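Local structure of putative metal-sulfur cluster biosynthesis proteins YuaD (Bacillus subtilis, 1ORU) at residues L46-G51 with N65-S70; I69-I74 with P104-L109; P91-A96 with E137-Y142; G127-C132 with G159-V164; P131-G136 with A152-A157. The protein is of unknown function but, as a MOSC-domain protein, may take part in metal-sulfur cluster biosynthesis and bind molybdenum and pyridoxal phosphate. All blocks are in the same frame, centred on the assembly; numbering follows the deposited sequence.

Interaction 1 of 5, residues L46-G51 with N65-S70. With SO4 (sulfate ion), chain C.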
# COMPACT_ATOMS: atom_id res chain seq x y z
N LEU A 46 11.27 0.07 9.96
CA LEU A 46 11.23 0.61 8.61
C LEU A 46 11.39 -0.53 7.61
O LEU A 46 10.80 -0.52 6.53
CB LEU A 46 12.37 1.62 8.42
CG LEU A 46 12.64 2.14 7.00
CD1 LEU A 46 11.48 3.01 6.54
CD2 LEU A 46 13.94 2.94 6.99
N THR A 47 12.20 -1.52 7.97
CA THR A 47 12.45 -2.64 7.09
C THR A 47 12.17 -4.00 7.71
O THR A 47 11.92 -4.12 8.91
CB THR A 47 13.92 -2.64 6.62
OG1 THR A 47 14.78 -2.86 7.75
CG2 THR A 47 14.27 -1.29 5.98
N LYS A 48 12.22 -5.02 6.87
CA LYS A 48 12.01 -6.40 7.29
C LYS A 48 12.77 -7.29 6.31
O LYS A 48 13.21 -6.82 5.26
CB LYS A 48 10.53 -6.77 7.25
CG LYS A 48 9.91 -6.74 5.86
CD LYS A 48 8.62 -7.53 5.81
CE LYS A 48 8.89 -9.02 6.00
NZ LYS A 48 7.66 -9.84 5.92
N LYS A 49 12.92 -8.56 6.66
CA LYS A 49 13.60 -9.51 5.78
C LYS A 49 12.54 -10.21 4.94
O LYS A 49 11.51 -10.63 5.47
CB LYS A 49 14.39 -10.52 6.61
CG LYS A 49 15.47 -9.88 7.47
CD LYS A 49 16.11 -10.90 8.40
CE LYS A 49 17.08 -10.22 9.36
NZ LYS A 49 17.67 -11.18 10.35
N ALA A 50 12.79 -10.33 3.64
CA ALA A 50 11.85 -10.97 2.74
C ALA A 50 11.68 -12.45 3.07
O ALA A 50 12.63 -13.11 3.50
CB ALA A 50 12.30 -10.80 1.29
N GLY A 51 10.48 -12.96 2.85
CA GLY A 51 10.21 -14.35 3.12
C GLY A 51 9.23 -14.91 2.11
O GLY A 51 9.15 -14.43 0.98
N ASN A 65 9.23 -2.48 5.31
CA ASN A 65 8.28 -3.22 6.14
C ASN A 65 6.84 -2.76 5.93
O ASN A 65 6.37 -1.81 6.55
CB ASN A 65 8.66 -3.10 7.62
CG ASN A 65 7.69 -3.83 8.53
OD1 ASN A 65 6.99 -4.75 8.11
ND2 ASN A 65 7.65 -3.42 9.79
N ARG A 66 6.17 -3.46 5.04
CA ARG A 66 4.79 -3.18 4.66
C ARG A 66 3.77 -3.75 5.65
O ARG A 66 2.66 -3.23 5.78
CB ARG A 66 4.56 -3.78 3.28
CG ARG A 66 3.19 -3.59 2.72
CD ARG A 66 3.00 -4.52 1.54
NE ARG A 66 1.80 -4.16 0.79
CZ ARG A 66 1.07 -5.01 0.09
NH1 ARG A 66 1.40 -6.30 0.05
NH2 ARG A 66 0.00 -4.58 -0.57
N ARG A 67 4.14 -4.82 6.34
CA ARG A 67 3.25 -5.47 7.29
C ARG A 67 3.56 -5.02 8.72
O ARG A 67 4.03 -5.80 9.55
CB ARG A 67 3.41 -6.99 7.15
CG ARG A 67 3.02 -7.51 5.76
CD ARG A 67 3.55 -8.92 5.52
NE ARG A 67 3.09 -9.85 6.54
CZ ARG A 67 1.90 -10.45 6.53
NH1 ARG A 67 1.05 -10.24 5.54
NH2 ARG A 67 1.56 -11.25 7.54
N GLN A 68 3.27 -3.76 9.01
CA GLN A 68 3.52 -3.18 10.32
C GLN A 68 2.49 -3.51 11.39
O GLN A 68 2.84 -3.72 12.55
CB GLN A 68 3.64 -1.66 10.20
CG GLN A 68 4.87 -1.21 9.44
CD GLN A 68 4.85 0.26 9.10
OE1 GLN A 68 4.20 1.06 9.78
NE2 GLN A 68 5.56 0.64 8.04
N ILE A 69 1.22 -3.55 11.00
CA ILE A 69 0.14 -3.84 11.95
C ILE A 69 -0.79 -4.89 11.37
O ILE A 69 -1.19 -4.80 10.20
CB ILE A 69 -0.69 -2.56 12.24
CG1 ILE A 69 0.21 -1.45 12.81
CG2 ILE A 69 -1.81 -2.88 13.23
CD1 ILE A 69 0.76 -1.74 14.20
N SER A 70 -1.14 -5.88 12.18
CA SER A 70 -2.03 -6.95 11.74
C SER A 70 -3.38 -6.78 12.40
O SER A 70 -3.46 -6.61 13.62
CB SER A 70 -1.43 -8.30 12.10
OG SER A 70 -2.30 -9.35 11.72
S SO4 C . 6.68 -12.69 8.19
O1 SO4 C . 6.37 -11.81 9.34
O2 SO4 C . 5.53 -12.71 7.26
O3 SO4 C . 7.88 -12.18 7.47
O4 SO4 C . 6.96 -14.06 8.68
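Asn65 is the hub of this contact, and the Lys48 side chain runs across it, so that its course can be followed atom by atom. Lys48 CB stands 4.1 Å from Asn65 CB. CG occupies the crowded position between the backbone N and the carbonyl carbon (chi1 64°), which sends the chain across the Asn65 side chain at about a right angle, with Lys48 CG 3.9 Å from Asn65 CA. Next comes Lys48 CD, 4.0 Å from Asn65 OD1. A bend at chi3 (-68°) then brings Lys48 CE to 3.6 Å from O3 of a sulfate ion, probably picked up from the crystallisation liquor. Lys48 NZ donates a hydrogen bond of 2.8 Å to that same O3 and also forms a salt bridge with Glu54. Arg67 NE lies 3.8 Å from O2 of the sulfate, too far for a hydrogen bond, while Arg67 NH2 is hydrogen-bonded to Asn129 OD1. Because Lys48 NZ and Arg67 NE are only 4.6 Å apart, the anion would probably ease the repulsion between two like charges. An alanine in place of Lys48 would take away the amine with its bonds to Glu54 and the sulfate and the CG-CD cover of Asn65, and would probably leave this part of the surface less firmly held. In the backbone, Asn65 N donates to Leu46 O (2.8 Å, N-H...O angle 164°), approaching from above the carbonyl plane. Asn65 ND2 turns to the carbonyls of His43 and Gly45, and Gln68 NE2 bonds Asn65 O. The backbone bond adjoins the two-stranded antiparallel sheet of 47-49 and 62-64; farther on, a classic beta bulge sets Gln68 and Ile69 together opposite Cys165 of strand 163-169.

Interaction 2 of 5, residues I69-I74 with P104-L109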
# COMPACT_ATOMS: atom_id res chain seq x y z
N ILE A 69 1.22 -3.55 11.00
CA ILE A 69 0.14 -3.84 11.95
C ILE A 69 -0.79 -4.89 11.37
O ILE A 69 -1.19 -4.80 10.20
CB ILE A 69 -0.69 -2.56 12.24
CG1 ILE A 69 0.21 -1.45 12.81
CG2 ILE A 69 -1.81 -2.88 13.23
CD1 ILE A 69 0.76 -1.74 14.20
N SER A 70 -1.14 -5.88 12.18
CA SER A 70 -2.03 -6.95 11.74
C SER A 70 -3.38 -6.78 12.40
O SER A 70 -3.46 -6.61 13.62
CB SER A 70 -1.43 -8.30 12.10
OG SER A 70 -2.30 -9.35 11.72
N ILE A 71 -4.45 -6.84 11.61
CA ILE A 71 -5.80 -6.69 12.14
C ILE A 71 -6.73 -7.84 11.75
O ILE A 71 -6.70 -8.32 10.62
CB ILE A 71 -6.47 -5.39 11.63
CG1 ILE A 71 -5.57 -4.18 11.88
CG2 ILE A 71 -7.82 -5.20 12.32
CD1 ILE A 71 -6.17 -2.87 11.41
N VAL A 72 -7.55 -8.28 12.70
CA VAL A 72 -8.54 -9.33 12.45
C VAL A 72 -9.85 -8.85 13.07
O VAL A 72 -9.85 -8.01 13.96
CB VAL A 72 -8.16 -10.69 13.11
CG1 VAL A 72 -6.83 -11.18 12.57
CG2 VAL A 72 -8.10 -10.55 14.63
N SER A 73 -10.97 -9.37 12.58
CA SER A 73 -12.24 -8.98 13.15
C SER A 73 -12.78 -10.17 13.95
O SER A 73 -12.57 -11.32 13.57
CB SER A 73 -13.23 -8.57 12.06
OG SER A 73 -13.97 -9.67 11.58
N ILE A 74 -13.45 -9.87 15.05
CA ILE A 74 -14.02 -10.91 15.90
C ILE A 74 -14.98 -11.76 15.07
O ILE A 74 -15.01 -12.99 15.18
CB ILE A 74 -14.80 -10.30 17.09
CG1 ILE A 74 -13.84 -9.54 18.01
CG2 ILE A 74 -15.56 -11.40 17.85
CD1 ILE A 74 -12.72 -10.38 18.58
N PRO A 104 -17.64 -7.55 9.85
CA PRO A 104 -17.77 -8.93 9.39
C PRO A 104 -17.12 -9.24 8.04
O PRO A 104 -16.93 -10.41 7.68
CB PRO A 104 -19.29 -9.15 9.38
CG PRO A 104 -19.83 -7.79 9.11
CD PRO A 104 -18.96 -6.91 9.99
N ASP A 105 -16.77 -8.20 7.29
CA ASP A 105 -16.13 -8.37 5.99
C ASP A 105 -14.82 -7.59 5.94
O ASP A 105 -14.42 -7.09 4.88
CB ASP A 105 -17.05 -7.91 4.87
CG ASP A 105 -18.22 -8.85 4.65
OD1 ASP A 105 -17.98 -10.04 4.37
OD2 ASP A 105 -19.37 -8.40 4.77
N LEU A 106 -14.14 -7.51 7.08
CA LEU A 106 -12.87 -6.80 7.19
C LEU A 106 -11.85 -7.16 6.13
O LEU A 106 -11.18 -6.29 5.57
CB LEU A 106 -12.24 -7.07 8.56
CG LEU A 106 -10.81 -6.57 8.74
CD1 LEU A 106 -10.79 -5.04 8.77
CD2 LEU A 106 -10.23 -7.14 10.03
N THR A 107 -11.71 -8.45 5.87
CA THR A 107 -10.72 -8.91 4.90
C THR A 107 -10.90 -8.29 3.52
O THR A 107 -9.93 -8.19 2.75
CB THR A 107 -10.74 -10.45 4.82
OG1 THR A 107 -10.48 -10.99 6.13
CG2 THR A 107 -9.67 -10.95 3.87
N SER A 108 -12.11 -7.85 3.20
CA SER A 108 -12.37 -7.24 1.90
C SER A 108 -12.04 -5.75 1.84
O SER A 108 -12.11 -5.15 0.76
CB SER A 108 -13.83 -7.43 1.49
OG SER A 108 -14.12 -8.80 1.28
N LEU A 109 -11.70 -5.14 2.97
CA LEU A 109 -11.37 -3.71 2.98
C LEU A 109 -10.25 -3.46 1.96
O LEU A 109 -9.15 -4.00 2.08
CB LEU A 109 -10.93 -3.28 4.37
CG LEU A 109 -10.74 -1.77 4.57
CD1 LEU A 109 -12.08 -1.05 4.45
CD2 LEU A 109 -10.13 -1.51 5.94
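One methyl group, CD2 of Leu106, is the focus of this buried contact. It lies against the peptide link between Val72 and Ser73, 3.5 Å from Val72 C and equally near Ser73 N. On one side it meets Ile71 CG2 at 3.8 Å, the two side chains crossing at about a right angle. Closer to its root, Leu106 CB lies 3.9 Å from Ser73 CB, so the leucine touches along its length and not by its tip alone. With CG anti to the backbone N (chi1 171°) and chi2 at 69°, CD2 is laid against the strand backbone. The backbone that carries it is a short 3-10 turn, held by Ser108 N to Asp105 O (3.0 Å) and Leu109 N to Leu106 O (2.9 Å). Across from it, Ser73 OG is bonded to Glu76 N and to Met103 O; the first bond makes Ser73 the N-cap of helix 74-84, and the second ties the cap to the chain just ahead of Pro104. Thr107 OG1, hydrogen-bonded to Glu76 and Gly162, fixes the turn further. The 3-10 turn, which follows strand 98-101 and precedes 114-116 in the chain, is thus set against the end of strand 69-73, with Ile163 of the adjacent strand 163-169 touching both Leu106 and Leu109.

Interaction 3 of 5, residues P91-A96 with E137-Y142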
# COMPACT_ATOMS: atom_id res chain seq x y z
N PRO A 91 -7.60 -13.94 18.67
CA PRO A 91 -6.75 -13.08 17.84
C PRO A 91 -5.26 -13.28 18.15
O PRO A 91 -4.42 -13.20 17.25
CB PRO A 91 -7.23 -11.67 18.21
CG PRO A 91 -8.70 -11.89 18.45
CD PRO A 91 -8.69 -13.17 19.28
N GLU A 92 -4.95 -13.55 19.41
CA GLU A 92 -3.57 -13.76 19.85
C GLU A 92 -2.88 -14.89 19.08
O GLU A 92 -1.71 -14.79 18.71
CB GLU A 92 -3.51 -14.08 21.34
CG GLU A 92 -3.99 -12.96 22.25
CD GLU A 92 -5.42 -13.14 22.71
OE1 GLU A 92 -6.30 -13.41 21.86
OE2 GLU A 92 -5.67 -12.99 23.93
N TRP A 93 -3.62 -15.97 18.86
CA TRP A 93 -3.09 -17.12 18.16
C TRP A 93 -2.71 -16.78 16.72
O TRP A 93 -1.84 -17.42 16.13
CB TRP A 93 -4.12 -18.25 18.14
CG TRP A 93 -4.59 -18.68 19.50
CD1 TRP A 93 -4.02 -18.37 20.71
CD2 TRP A 93 -5.71 -19.51 19.78
NE1 TRP A 93 -4.73 -18.97 21.73
CE2 TRP A 93 -5.77 -19.68 21.19
CE3 TRP A 93 -6.67 -20.15 18.99
CZ2 TRP A 93 -6.75 -20.44 21.81
CZ3 TRP A 93 -7.65 -20.91 19.61
CH2 TRP A 93 -7.69 -21.05 21.01
N LEU A 94 -3.39 -15.78 16.16
CA LEU A 94 -3.12 -15.37 14.79
C LEU A 94 -2.10 -14.24 14.73
O LEU A 94 -1.81 -13.71 13.66
CB LEU A 94 -4.43 -14.93 14.11
CG LEU A 94 -5.57 -15.96 14.11
CD1 LEU A 94 -6.80 -15.35 13.45
CD2 LEU A 94 -5.14 -17.21 13.37
N GLY A 95 -1.57 -13.87 15.89
CA GLY A 95 -0.58 -12.81 15.96
C GLY A 95 -1.13 -11.43 15.64
O GLY A 95 -0.40 -10.55 15.18
N ALA A 96 -2.43 -11.23 15.86
CA ALA A 96 -3.05 -9.95 15.57
C ALA A 96 -2.65 -8.88 16.59
O ALA A 96 -2.38 -9.18 17.75
CB ALA A 96 -4.56 -10.09 15.54
N GLU A 137 -0.78 -24.31 13.06
CA GLU A 137 -0.13 -25.24 13.97
C GLU A 137 -0.34 -24.80 15.42
O GLU A 137 -0.38 -25.63 16.33
CB GLU A 137 1.36 -25.32 13.63
CG GLU A 137 1.58 -25.75 12.19
CD GLU A 137 3.04 -25.88 11.82
OE1 GLU A 137 3.78 -24.89 11.94
OE2 GLU A 137 3.43 -26.99 11.39
N VAL A 138 -0.50 -23.50 15.62
CA VAL A 138 -0.76 -22.95 16.95
C VAL A 138 -2.17 -23.37 17.35
O VAL A 138 -2.40 -23.84 18.46
CB VAL A 138 -0.66 -21.41 16.95
CG1 VAL A 138 -1.13 -20.86 18.30
CG2 VAL A 138 0.77 -20.98 16.68
N ILE A 139 -3.12 -23.19 16.44
CA ILE A 139 -4.50 -23.56 16.71
C ILE A 139 -4.57 -25.05 17.02
O ILE A 139 -5.31 -25.48 17.91
CB ILE A 139 -5.42 -23.22 15.51
CG1 ILE A 139 -5.47 -21.70 15.31
CG2 ILE A 139 -6.81 -23.77 15.76
CD1 ILE A 139 -6.15 -21.25 14.02
N GLN A 140 -3.78 -25.83 16.29
CA GLN A 140 -3.75 -27.27 16.49
C GLN A 140 -3.35 -27.61 17.92
O GLN A 140 -3.94 -28.51 18.53
CB GLN A 140 -2.77 -27.92 15.51
CG GLN A 140 -2.61 -29.43 15.72
CD GLN A 140 -3.82 -30.21 15.28
OE1 GLN A 140 -3.98 -30.52 14.10
NE2 GLN A 140 -4.70 -30.52 16.22
N SER A 141 -2.37 -26.89 18.46
CA SER A 141 -1.90 -27.17 19.82
C SER A 141 -2.97 -26.94 20.89
O SER A 141 -2.87 -27.49 21.98
CB SER A 141 -0.65 -26.34 20.14
OG SER A 141 -0.92 -24.96 20.25
N TYR A 142 -3.99 -26.14 20.58
CA TYR A 142 -5.06 -25.89 21.54
C TYR A 142 -6.18 -26.92 21.42
O TYR A 142 -7.04 -27.02 22.29
CB TYR A 142 -5.62 -24.47 21.35
CG TYR A 142 -4.70 -23.41 21.89
CD1 TYR A 142 -4.63 -23.15 23.26
CD2 TYR A 142 -3.85 -22.70 21.04
CE1 TYR A 142 -3.74 -22.21 23.77
CE2 TYR A 142 -2.95 -21.76 21.54
CZ TYR A 142 -2.90 -21.52 22.91
OH TYR A 142 -2.00 -20.60 23.40
O HOH W 1 -4.01 -18.48 24.64
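Val138 is the first residue of the helical segment 137-142 to touch the other side, its CG1 lying 4.0 Å from Trp93 CB. CG1 is anti to the backbone N (chi1 172°) and also sits at the edge of the Tyr142 ring, in its plane. Ile139 follows, crossing the indole at about a right angle: its CG1 comes 4.2 Å from Trp93 CE3, and its CD1 reaches Leu94 CD2 at the same separation. Ser141 OG turns back along the helix and donates to Val138 O at 2.6 Å, in the carbonyl plane and on a lone pair. Tyr142 then supplies the main aromatic partner. Its ring forms an offset stack with the five-membered ring of Trp93, centroids 4.0 Å apart and planes at 13°, and the closest atoms are Trp93 NE1 and Tyr142 CE2 at 3.3 Å. The indole N-H stays in its own plane and donates to a water (NE1 to O 3.0 Å), which is also hydrogen-bonded to Tyr142 OH. Dispersion between the near-parallel ring faces, with the aliphatic packing of Val138 and Ile139, probably does most of the holding, while one shared water at the rim serves the polar atoms of both rings.

Interaction 4 of 5, residues G127-C132 with G159-V164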
# COMPACT_ATOMS: atom_id res chain seq x y z
N GLY A 127 -4.00 -4.33 2.38
CA GLY A 127 -4.58 -5.55 1.86
C GLY A 127 -4.68 -6.79 2.73
O GLY A 127 -4.34 -6.79 3.91
N GLU A 128 -5.15 -7.86 2.10
CA GLU A 128 -5.36 -9.13 2.77
C GLU A 128 -4.11 -9.77 3.34
O GLU A 128 -3.04 -9.72 2.74
CB GLU A 128 -5.98 -10.14 1.81
CG GLU A 128 -7.30 -9.73 1.19
CD GLU A 128 -7.91 -10.85 0.38
OE1 GLU A 128 -8.90 -10.60 -0.34
OE2 GLU A 128 -7.40 -11.99 0.46
N ASN A 129 -4.28 -10.39 4.49
CA ASN A 129 -3.18 -11.10 5.13
C ASN A 129 -3.40 -12.56 4.73
O ASN A 129 -4.35 -13.20 5.20
CB ASN A 129 -3.25 -10.92 6.65
CG ASN A 129 -2.06 -11.52 7.36
OD1 ASN A 129 -1.02 -11.78 6.74
ND2 ASN A 129 -2.19 -11.72 8.67
N ASP A 130 -2.54 -13.07 3.86
CA ASP A 130 -2.66 -14.45 3.39
C ASP A 130 -2.32 -15.44 4.50
O ASP A 130 -1.28 -15.33 5.14
CB ASP A 130 -1.72 -14.66 2.19
CG ASP A 130 -1.94 -15.98 1.50
OD1 ASP A 130 -3.08 -16.24 1.06
OD2 ASP A 130 -0.97 -16.76 1.39
N PRO A 131 -3.21 -16.42 4.74
CA PRO A 131 -2.98 -17.42 5.78
C PRO A 131 -1.86 -18.41 5.50
O PRO A 131 -1.78 -18.99 4.41
CB PRO A 131 -4.35 -18.09 5.92
CG PRO A 131 -4.92 -17.99 4.55
CD PRO A 131 -4.54 -16.60 4.11
N CYS A 132 -0.99 -18.59 6.49
CA CYS A 132 0.13 -19.51 6.39
C CYS A 132 -0.05 -20.63 7.41
O CYS A 132 -0.92 -20.56 8.27
CB CYS A 132 1.45 -18.78 6.63
SG CYS A 132 1.83 -17.50 5.40
N GLY A 159 -9.49 -15.59 2.73
CA GLY A 159 -10.55 -14.64 2.50
C GLY A 159 -11.20 -14.07 3.75
O GLY A 159 -12.04 -13.17 3.66
N ILE A 160 -10.82 -14.58 4.92
CA ILE A 160 -11.37 -14.11 6.18
C ILE A 160 -10.31 -14.12 7.28
O ILE A 160 -10.63 -14.28 8.46
CB ILE A 160 -12.57 -14.98 6.66
CG1 ILE A 160 -12.16 -16.45 6.77
CG2 ILE A 160 -13.75 -14.82 5.72
CD1 ILE A 160 -13.29 -17.38 7.25
N ARG A 161 -9.06 -13.93 6.90
CA ARG A 161 -7.99 -13.95 7.89
C ARG A 161 -7.53 -12.55 8.30
O ARG A 161 -6.56 -12.40 9.05
CB ARG A 161 -6.81 -14.78 7.37
CG ARG A 161 -5.77 -15.13 8.43
CD ARG A 161 -4.41 -14.63 8.02
NE ARG A 161 -3.36 -14.90 9.00
CZ ARG A 161 -3.25 -14.30 10.18
NH1 ARG A 161 -4.12 -13.37 10.56
NH2 ARG A 161 -2.23 -14.60 10.97
N GLY A 162 -8.21 -11.52 7.81
CA GLY A 162 -7.84 -10.16 8.18
C GLY A 162 -6.93 -9.43 7.20
O GLY A 162 -6.66 -9.91 6.10
N ILE A 163 -6.44 -8.27 7.63
CA ILE A 163 -5.59 -7.43 6.80
C ILE A 163 -4.33 -6.97 7.53
O ILE A 163 -4.18 -7.18 8.74
CB ILE A 163 -6.35 -6.15 6.37
CG1 ILE A 163 -6.71 -5.33 7.62
CG2 ILE A 163 -7.62 -6.54 5.61
CD1 ILE A 163 -7.49 -4.04 7.35
N VAL A 164 -3.42 -6.37 6.77
CA VAL A 164 -2.20 -5.81 7.33
C VAL A 164 -2.20 -4.33 6.95
O VAL A 164 -2.77 -3.95 5.92
CB VAL A 164 -0.92 -6.49 6.78
CG1 VAL A 164 -0.73 -7.84 7.46
CG2 VAL A 164 -1.02 -6.65 5.27
O HOH W 2 -7.42 -14.08 2.99
O HOH W 3 -4.63 -10.30 9.73
O HOH W 4 -6.93 -12.53 5.00
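Strands 122-128 and 163-169 pair antiparallel in the main sheet, and here they separate at the end of their pairing. Glu128 and Ile163 form a non-hydrogen-bonded pair, CA to CA 4.4 Å, flanked by two backbone bonds. In one, Val164 N donates to Gly127 O (3.0 Å) almost along the C=O axis; in the other, Asn129 N donates to Gly162 O (2.9 Å) from above the carbonyl plane. Beyond them the side chains take over. Asn129 ND2 sits over the centre of one face of the Arg161 guanidinium, 3.1 Å above it, with the two planes 40° apart. Both groups are donors there, so this is packing and not a bond. Asn129 ND2 donates a hydrogen bond to a water (3.0 Å), while Asn129 OD1 accepts from Arg67. Arg161 is bent at chi2 (-123°), which lays CD 3.2 Å from Asn129 O and 4.0 Å from Pro131 CB. A second water donates to Asn129 O (2.7 Å) and to Gly162 O, bridging the separating backbones. NH2 of Arg161 reaches the carbonyl of Leu94, and a leucine in place of Arg161 would remove this bond and the flat surface that backs the Asn129 amide, probably leaving amide and loop less firmly placed. Gly127, Gly159 and Gly162 have positive phi, where a side chain would jam against the preceding carbonyl. Around this fork, strand 69-73 lies beside Asn129 and Ile163, helix 149-156 packs on Pro131 and Arg161 through Phe153, and helix 74-84 covers Ile160.

Interaction 5 of 5, residues P131-G136 with A152-A157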
# COMPACT_ATOMS: atom_id res chain seq x y z
N PRO A 131 -3.21 -16.42 4.74
CA PRO A 131 -2.98 -17.42 5.78
C PRO A 131 -1.86 -18.41 5.50
O PRO A 131 -1.78 -18.99 4.41
CB PRO A 131 -4.35 -18.09 5.92
CG PRO A 131 -4.92 -17.99 4.55
CD PRO A 131 -4.54 -16.60 4.11
N CYS A 132 -0.99 -18.59 6.49
CA CYS A 132 0.13 -19.51 6.39
C CYS A 132 -0.05 -20.63 7.41
O CYS A 132 -0.92 -20.56 8.27
CB CYS A 132 1.45 -18.78 6.63
SG CYS A 132 1.83 -17.50 5.40
N ILE A 133 0.78 -21.66 7.33
CA ILE A 133 0.68 -22.79 8.23
C ILE A 133 0.96 -22.58 9.73
O ILE A 133 0.35 -23.22 10.57
CB ILE A 133 1.57 -23.96 7.73
CG1 ILE A 133 1.08 -25.29 8.30
CG2 ILE A 133 3.02 -23.72 8.11
CD1 ILE A 133 -0.23 -25.77 7.68
N GLN A 134 1.89 -21.67 10.05
CA GLN A 134 2.26 -21.41 11.44
C GLN A 134 1.08 -21.22 12.40
O GLN A 134 0.95 -21.95 13.38
CB GLN A 134 3.21 -20.22 11.52
CG GLN A 134 4.51 -20.41 10.76
CD GLN A 134 5.30 -21.62 11.24
OE1 GLN A 134 4.81 -22.75 11.21
NE2 GLN A 134 6.53 -21.39 11.67
N PRO A 135 0.21 -20.22 12.14
CA PRO A 135 -0.93 -20.01 13.04
C PRO A 135 -1.80 -21.26 13.12
O PRO A 135 -2.39 -21.56 14.16
CB PRO A 135 -1.67 -18.84 12.40
CG PRO A 135 -0.57 -18.08 11.73
CD PRO A 135 0.24 -19.19 11.09
N GLY A 136 -1.86 -22.00 12.01
CA GLY A 136 -2.65 -23.22 11.99
C GLY A 136 -2.10 -24.24 12.97
O GLY A 136 -2.86 -24.94 13.64
N ALA A 152 -6.32 -27.30 7.82
CA ALA A 152 -7.71 -26.86 7.82
C ALA A 152 -7.78 -25.34 7.93
O ALA A 152 -8.63 -24.69 7.32
CB ALA A 152 -8.47 -27.51 8.97
N PHE A 153 -6.88 -24.76 8.73
CA PHE A 153 -6.84 -23.32 8.90
C PHE A 153 -6.49 -22.64 7.58
O PHE A 153 -7.19 -21.73 7.14
CB PHE A 153 -5.81 -22.93 9.96
CG PHE A 153 -5.55 -21.46 10.04
CD1 PHE A 153 -6.47 -20.60 10.64
CD2 PHE A 153 -4.39 -20.91 9.49
CE1 PHE A 153 -6.24 -19.23 10.69
CE2 PHE A 153 -4.14 -19.54 9.54
CZ PHE A 153 -5.07 -18.70 10.14
N VAL A 154 -5.41 -23.10 6.94
CA VAL A 154 -4.97 -22.52 5.68
C VAL A 154 -6.09 -22.53 4.64
O VAL A 154 -6.24 -21.58 3.86
CB VAL A 154 -3.77 -23.29 5.11
CG1 VAL A 154 -3.38 -22.73 3.75
CG2 VAL A 154 -2.60 -23.18 6.07
N ARG A 155 -6.88 -23.59 4.65
CA ARG A 155 -7.99 -23.74 3.71
C ARG A 155 -9.19 -22.86 4.05
O ARG A 155 -9.68 -22.10 3.21
CB ARG A 155 -8.43 -25.20 3.68
CG ARG A 155 -9.59 -25.50 2.74
CD ARG A 155 -10.08 -26.93 2.93
NE ARG A 155 -11.13 -27.29 1.98
CZ ARG A 155 -11.79 -28.45 2.00
NH1 ARG A 155 -11.51 -29.36 2.92
NH2 ARG A 155 -12.72 -28.69 1.09
N HIS A 156 -9.67 -22.94 5.29
CA HIS A 156 -10.84 -22.18 5.68
C HIS A 156 -10.64 -20.72 6.07
O HIS A 156 -11.61 -19.97 6.13
CB HIS A 156 -11.57 -22.92 6.82
CG HIS A 156 -12.17 -24.22 6.40
ND1 HIS A 156 -11.77 -25.43 6.92
CD2 HIS A 156 -13.15 -24.50 5.51
CE1 HIS A 156 -12.47 -26.40 6.36
NE2 HIS A 156 -13.32 -25.86 5.51
N ALA A 157 -9.40 -20.31 6.31
CA ALA A 157 -9.13 -18.93 6.70
C ALA A 157 -8.96 -18.00 5.50
O ALA A 157 -9.04 -16.78 5.62
CB ALA A 157 -7.88 -18.87 7.58
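Over one face of the Phe153 ring lies Ala157 CB, from its own segment one turn on, 3.5 Å above the plane and displaced toward the rim. At the edge, in the plane, stands Cys132 O, 3.6 Å from Phe153 CE2, so the carbonyl faces the positively polarised C-H rim of the ring and not its electron-rich face. Pro135 CB approaches the same CE2 obliquely at 3.8 Å. Phe153 CG is anti to the backbone N (chi1 171°), which swings the ring toward the start of the facing helix. There Gly136 CA lies 3.8 Å from Phe153 CB; a side-chain carbon on Gly136 would stand a tight 3.3 Å from that same Phe153 CB, so the close approach depends on the glycine. This is helix packing in the excursion between strands 122-128 and 163-169: the start of helix 133-142 and the residues just before it pack on helix 149-156, the next in the chain. Beside Phe153, Val154 presents CG2 to Ile133 CD1 at 3.9 Å, the two side chains crossing obliquely nearer the surface, and the same methyl also touches the Cys132 carbonyl. Pro131 CB, which also meets Arg161, touches Phe153 CE2 and lies 4.0 Å from Ala157 CB, while Pro131 CG is 3.9 Å from Val154 O, so the lead-in to the first helix rests on Val154 and Ala157. The Phe153 ring is further packed by Leu94 and, from helix 74-84, by Ile80 and Met84, while Ile80 also reaches Ala157.

Overall arrangement
Interactions 2 and 4 lie nearest the middle of the chain, their centres about 8 Å apart, and both reach the main sheet, where strands 69-73 and 163-169 are neighbours. Interaction 2 is packing of a leucine on strand backbone and side chains, without hydrogen bonds between its segments, whereas interaction 4 mixes backbone bonds, waters and a buried arginine. Interactions 3 and 5 share helix 133-142 farther out and meet through Leu94, Ile139 and Phe153; interaction 3 adds an aromatic stack of buried Trp93 on exposed Tyr142. Interaction 1 is the surface contact, charged and sulfate-bound, yet Arg67 NH2 ties it to Asn129 OD1 of interaction 4. Interactions 1 and 2 share the start of strand 69-73.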